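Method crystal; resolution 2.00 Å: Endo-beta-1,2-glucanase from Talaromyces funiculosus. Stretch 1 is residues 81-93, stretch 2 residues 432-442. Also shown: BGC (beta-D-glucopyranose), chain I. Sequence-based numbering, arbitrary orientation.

Stretch 1 81-93: SKESLQVMLYAHA
Stretch 2 432-442: TWDSKVSTVNA

Two helices of one chain, at least 347 residues apart in sequence wherever they touch, pack side by side in the endo-beta-1,2-glucanase from Talaromyces funiculosus. Helix 81-93 enters from earlier residues and runs on past Ala93; helix 433-442 follows Thr432 and continues beyond Ala442. Their N-to-C directions agree to within a crossing angle of 32°, the axes approach to 9.6 Å, and 553 Å² of surface is buried, both sides summed. Register is set by three CA-CA pairs: Lys82 with Trp433 at 5.9 Å, Leu85 with Val437 at 6.3 Å, and Leu89 with Asn441 at 6.3 Å.

Stretch 1 is regular helix, phi/psi close to -65/-42. In stretch 2, Thr432 is extended (-138/156) and caps the helix, its OG1 accepting from Ser435 N at 3.2 Å; Ser435 (-88/-3) and Lys436 (-132/-51) distort the first turn before regular geometry resumes at Ser438.

Two knobs interlock the helices. Leu85 (chi1 m, chi2 t) points toward stretch 2 and drops into the hollow among Asp434, Val437, Ser438 and Asn441. Its CD1 lies 3.5 Å from Trp433 O and 3.9 Å from Trp433 CB, its CD2 lies 3.9 Å from Ser438 CA, and its CB meets Val437 CG1 (chi1 t) at 4.2 Å. In return Asn441 (chi1 m, chi2 -54°) fills the hollow among Leu85, Met88, Leu89 and His92. This knob is polar: Asn441 ND2 donates to Leu85 O at 2.9 Å with an N-H...O angle of 161°, so the amide reaches a carbonyl that also accepts from Leu89 N at 3.2 Å within its own helix. Asn441 OD1 sits 3.3 Å from Met88 CB (chi1 m, chi2 t, chi3 m). Asn441 OD1 is 3.4 Å from Leu89 N, but the poor angle rules out a hydrogen bond.

Beyond Asn441, the His92 ring (chi1 m, chi2 -69°) presents its edge to OD1, with His92 CD2 4.3 Å from Asn441 OD1. A water bridges the pair, 2.9 Å from His92 NE2 and donating to Asn441 O at 2.9 Å and Asn441 OD1 at 2.8 Å. Leu89 (chi1 t, chi2 m) adds an apolar touch, its CD2 4.2 Å from Val440 CG1.

At the N-terminal end Trp433 (chi1 m, chi2 85°) lays its indole along stretch 1. Gln86, chi1 and chi2 both t, covers one face: its CB is 4.0 Å from the centroid of the Trp433 six-membered ring, 29° off the normal, a CH-pi contact. Gln86 NE2 donates to Tyr90 OH at 2.9 Å, one turn along. Lys82 CB lies 4.1 Å from Trp433 CB, and the Lys82 chain (chi1 m, chi2 92°, chi3 t, chi4 p) carries NZ to Asp434 OD1 at 2.8 Å, a salt bridge. Lys82 NZ also donates to Ser81 OG at 3.0 Å. The glucose lies beside this pair, its O6 3.0 Å from Lys82 CE.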

# COMPACT_ATOMS: atom_id res chain seq x y z
N SER A 81 -0.90 -4.13 6.96
CA SER A 81 -0.89 -3.30 5.75
C SER A 81 0.45 -2.55 5.61
O SER A 81 1.03 -2.50 4.51
CB SER A 81 -2.06 -2.35 5.76
OG SER A 81 -2.24 -1.80 7.06
N LYS A 82 0.96 -1.98 6.71
CA LYS A 82 2.27 -1.29 6.68
C LYS A 82 3.40 -2.33 6.61
O LYS A 82 4.39 -2.14 5.92
CB LYS A 82 2.45 -0.36 7.89
CG LYS A 82 1.37 0.70 8.04
CD LYS A 82 0.20 0.29 8.90
CE LYS A 82 -1.02 1.17 8.70
NZ LYS A 82 -1.51 1.11 7.30
N GLU A 83 3.23 -3.44 7.33
CA GLU A 83 4.14 -4.58 7.23
C GLU A 83 4.32 -5.00 5.76
O GLU A 83 5.42 -5.30 5.36
CB GLU A 83 3.61 -5.75 8.05
CG GLU A 83 3.64 -5.52 9.54
CD GLU A 83 5.03 -5.50 10.15
OE1 GLU A 83 5.69 -6.56 10.15
OE2 GLU A 83 5.45 -4.42 10.64
N SER A 84 3.23 -5.01 4.99
CA SER A 84 3.25 -5.43 3.59
C SER A 84 4.16 -4.50 2.76
O SER A 84 4.89 -4.99 1.90
CB SER A 84 1.85 -5.53 3.01
OG SER A 84 1.37 -4.27 2.59
N LEU A 85 4.18 -3.20 3.08
CA LEU A 85 4.99 -2.23 2.35
C LEU A 85 6.48 -2.43 2.66
O LEU A 85 7.32 -2.36 1.77
CB LEU A 85 4.53 -0.80 2.66
CG LEU A 85 3.14 -0.44 2.14
CD1 LEU A 85 2.69 0.92 2.66
CD2 LEU A 85 3.09 -0.46 0.62
N GLN A 86 6.78 -2.70 3.93
CA GLN A 86 8.13 -2.94 4.41
C GLN A 86 8.67 -4.25 3.81
O GLN A 86 9.78 -4.31 3.30
CB GLN A 86 8.12 -2.97 5.94
CG GLN A 86 9.48 -3.21 6.58
CD GLN A 86 9.36 -3.33 8.08
OE1 GLN A 86 8.29 -3.58 8.62
NE2 GLN A 86 10.48 -3.15 8.77
N VAL A 87 7.84 -5.30 3.84
CA VAL A 87 8.23 -6.62 3.36
C VAL A 87 8.47 -6.58 1.85
O VAL A 87 9.46 -7.14 1.37
CB VAL A 87 7.22 -7.70 3.79
CG1 VAL A 87 7.41 -9.01 3.03
CG2 VAL A 87 7.30 -7.95 5.29
N MET A 88 7.59 -5.89 1.11
CA MET A 88 7.74 -5.77 -0.35
C MET A 88 9.08 -5.09 -0.67
O MET A 88 9.80 -5.52 -1.58
CB MET A 88 6.59 -4.97 -0.96
CG MET A 88 5.33 -5.78 -1.16
SD MET A 88 4.04 -4.89 -2.06
CE MET A 88 3.33 -3.92 -0.75
N LEU A 89 9.42 -4.02 0.06
CA LEU A 89 10.70 -3.32 -0.12
C LEU A 89 11.85 -4.31 0.12
O LEU A 89 12.80 -4.35 -0.66
CB LEU A 89 10.75 -2.14 0.86
CG LEU A 89 11.95 -1.20 0.81
CD1 LEU A 89 13.12 -1.72 1.61
CD2 LEU A 89 12.39 -0.87 -0.61
N TYR A 90 11.74 -5.09 1.20
CA TYR A 90 12.78 -6.05 1.57
C TYR A 90 12.91 -7.18 0.54
O TYR A 90 14.01 -7.72 0.37
CB TYR A 90 12.54 -6.62 2.97
CG TYR A 90 12.68 -5.64 4.11
CD1 TYR A 90 13.40 -4.46 3.99
CD2 TYR A 90 12.09 -5.90 5.33
CE1 TYR A 90 13.50 -3.57 5.04
CE2 TYR A 90 12.18 -5.03 6.39
CZ TYR A 90 12.90 -3.86 6.26
OH TYR A 90 12.98 -3.01 7.31
N ALA A 91 11.81 -7.53 -0.14
CA ALA A 91 11.85 -8.55 -1.19
C ALA A 91 12.77 -8.07 -2.32
O ALA A 91 13.63 -8.83 -2.78
CB ALA A 91 10.46 -8.87 -1.67
N HIS A 92 12.63 -6.80 -2.72
CA HIS A 92 13.48 -6.23 -3.77
C HIS A 92 14.93 -6.12 -3.27
O HIS A 92 15.87 -6.43 -4.02
CB HIS A 92 12.93 -4.88 -4.24
CG HIS A 92 11.66 -5.00 -5.01
ND1 HIS A 92 11.60 -5.57 -6.27
CD2 HIS A 92 10.39 -4.62 -4.71
CE1 HIS A 92 10.36 -5.54 -6.71
NE2 HIS A 92 9.60 -4.97 -5.77
N ALA A 93 15.10 -5.66 -2.03
CA ALA A 93 16.42 -5.44 -1.44
C ALA A 93 17.21 -6.76 -1.40
O ALA A 93 18.38 -6.80 -1.81
CB ALA A 93 16.30 -4.83 -0.07
N THR A 432 4.24 8.53 7.02
CA THR A 432 3.70 7.19 7.17
C THR A 432 4.18 6.30 6.02
O THR A 432 4.51 6.80 4.94
CB THR A 432 2.16 7.18 7.23
OG1 THR A 432 1.65 7.61 5.97
CG2 THR A 432 1.60 8.05 8.34
N TRP A 433 4.19 4.98 6.26
CA TRP A 433 4.48 3.99 5.21
C TRP A 433 3.52 4.19 4.05
O TRP A 433 3.94 4.20 2.88
CB TRP A 433 4.41 2.55 5.73
CG TRP A 433 5.53 2.19 6.65
CD1 TRP A 433 5.58 2.41 7.99
CD2 TRP A 433 6.77 1.56 6.30
NE1 TRP A 433 6.76 1.95 8.50
CE2 TRP A 433 7.51 1.42 7.49
CE3 TRP A 433 7.33 1.09 5.10
CZ2 TRP A 433 8.79 0.85 7.52
CZ3 TRP A 433 8.58 0.53 5.13
CH2 TRP A 433 9.31 0.42 6.32
N ASP A 434 2.22 4.32 4.38
CA ASP A 434 1.14 4.41 3.40
C ASP A 434 1.38 5.59 2.43
O ASP A 434 1.17 5.43 1.22
CB ASP A 434 -0.23 4.51 4.09
CG ASP A 434 -0.80 3.18 4.57
OD1 ASP A 434 -0.14 2.52 5.37
OD2 ASP A 434 -1.93 2.83 4.16
N SER A 435 1.81 6.75 2.94
CA SER A 435 1.93 7.97 2.10
C SER A 435 3.29 8.08 1.40
O SER A 435 3.50 9.01 0.64
CB SER A 435 1.64 9.24 2.90
OG SER A 435 2.73 9.60 3.72
N LYS A 436 4.21 7.14 1.65
CA LYS A 436 5.60 7.30 1.19
C LYS A 436 6.11 6.05 0.48
O LYS A 436 6.68 6.14 -0.62
CB LYS A 436 6.49 7.63 2.38
CG LYS A 436 6.27 9.01 2.98
CD LYS A 436 7.02 9.21 4.28
CE LYS A 436 8.52 9.20 4.13
NZ LYS A 436 8.97 10.20 3.14
N VAL A 437 5.97 4.89 1.12
CA VAL A 437 6.62 3.67 0.68
C VAL A 437 5.70 2.89 -0.27
O VAL A 437 6.16 1.97 -0.94
CB VAL A 437 7.10 2.83 1.87
CG1 VAL A 437 7.82 1.56 1.44
CG2 VAL A 437 7.99 3.66 2.78
N SER A 438 4.41 3.28 -0.34
CA SER A 438 3.53 2.83 -1.44
C SER A 438 4.14 3.26 -2.79
O SER A 438 4.25 2.48 -3.72
CB SER A 438 2.14 3.39 -1.27
OG SER A 438 2.20 4.79 -1.02
N THR A 439 4.54 4.54 -2.86
CA THR A 439 5.14 5.12 -4.04
C THR A 439 6.47 4.42 -4.34
O THR A 439 6.73 4.05 -5.48
CB THR A 439 5.33 6.63 -3.89
OG1 THR A 439 4.06 7.17 -3.52
CG2 THR A 439 5.85 7.27 -5.16
N VAL A 440 7.29 4.22 -3.31
CA VAL A 440 8.56 3.52 -3.46
C VAL A 440 8.30 2.15 -4.10
O VAL A 440 8.96 1.80 -5.08
CB VAL A 440 9.32 3.41 -2.13
CG1 VAL A 440 10.51 2.47 -2.24
CG2 VAL A 440 9.74 4.78 -1.63
N ASN A 441 7.32 1.41 -3.57
CA ASN A 441 7.03 0.05 -4.05
C ASN A 441 6.54 0.10 -5.51
O ASN A 441 6.85 -0.81 -6.28
CB ASN A 441 6.09 -0.69 -3.10
CG ASN A 441 6.85 -1.39 -1.99
OD1 ASN A 441 7.76 -2.16 -2.27
ND2 ASN A 441 6.49 -1.11 -0.75
N ALA A 442 5.83 1.16 -5.89
CA ALA A 442 5.42 1.34 -7.29
C ALA A 442 6.64 1.62 -8.19
O ALA A 442 6.73 1.10 -9.29
CB ALA A 442 4.37 2.42 -7.38
C2 BGC I . -5.14 5.56 10.94
C3 BGC I . -3.94 6.52 11.01
C4 BGC I . -2.81 6.09 10.05
C5 BGC I . -3.38 5.77 8.67
C6 BGC I . -2.33 5.27 7.68
C1 BGC I . -5.55 5.30 9.50
O1 BGC I . -6.64 4.39 9.37
O2 BGC I . -6.24 6.15 11.62
O3 BGC I . -3.44 6.61 12.34
O4 BGC I . -1.79 7.11 9.96
O5 BGC I . -4.43 4.80 8.78
O6 BGC I . -1.82 4.02 8.13
O HOH W 1 7.49 -3.26 -4.84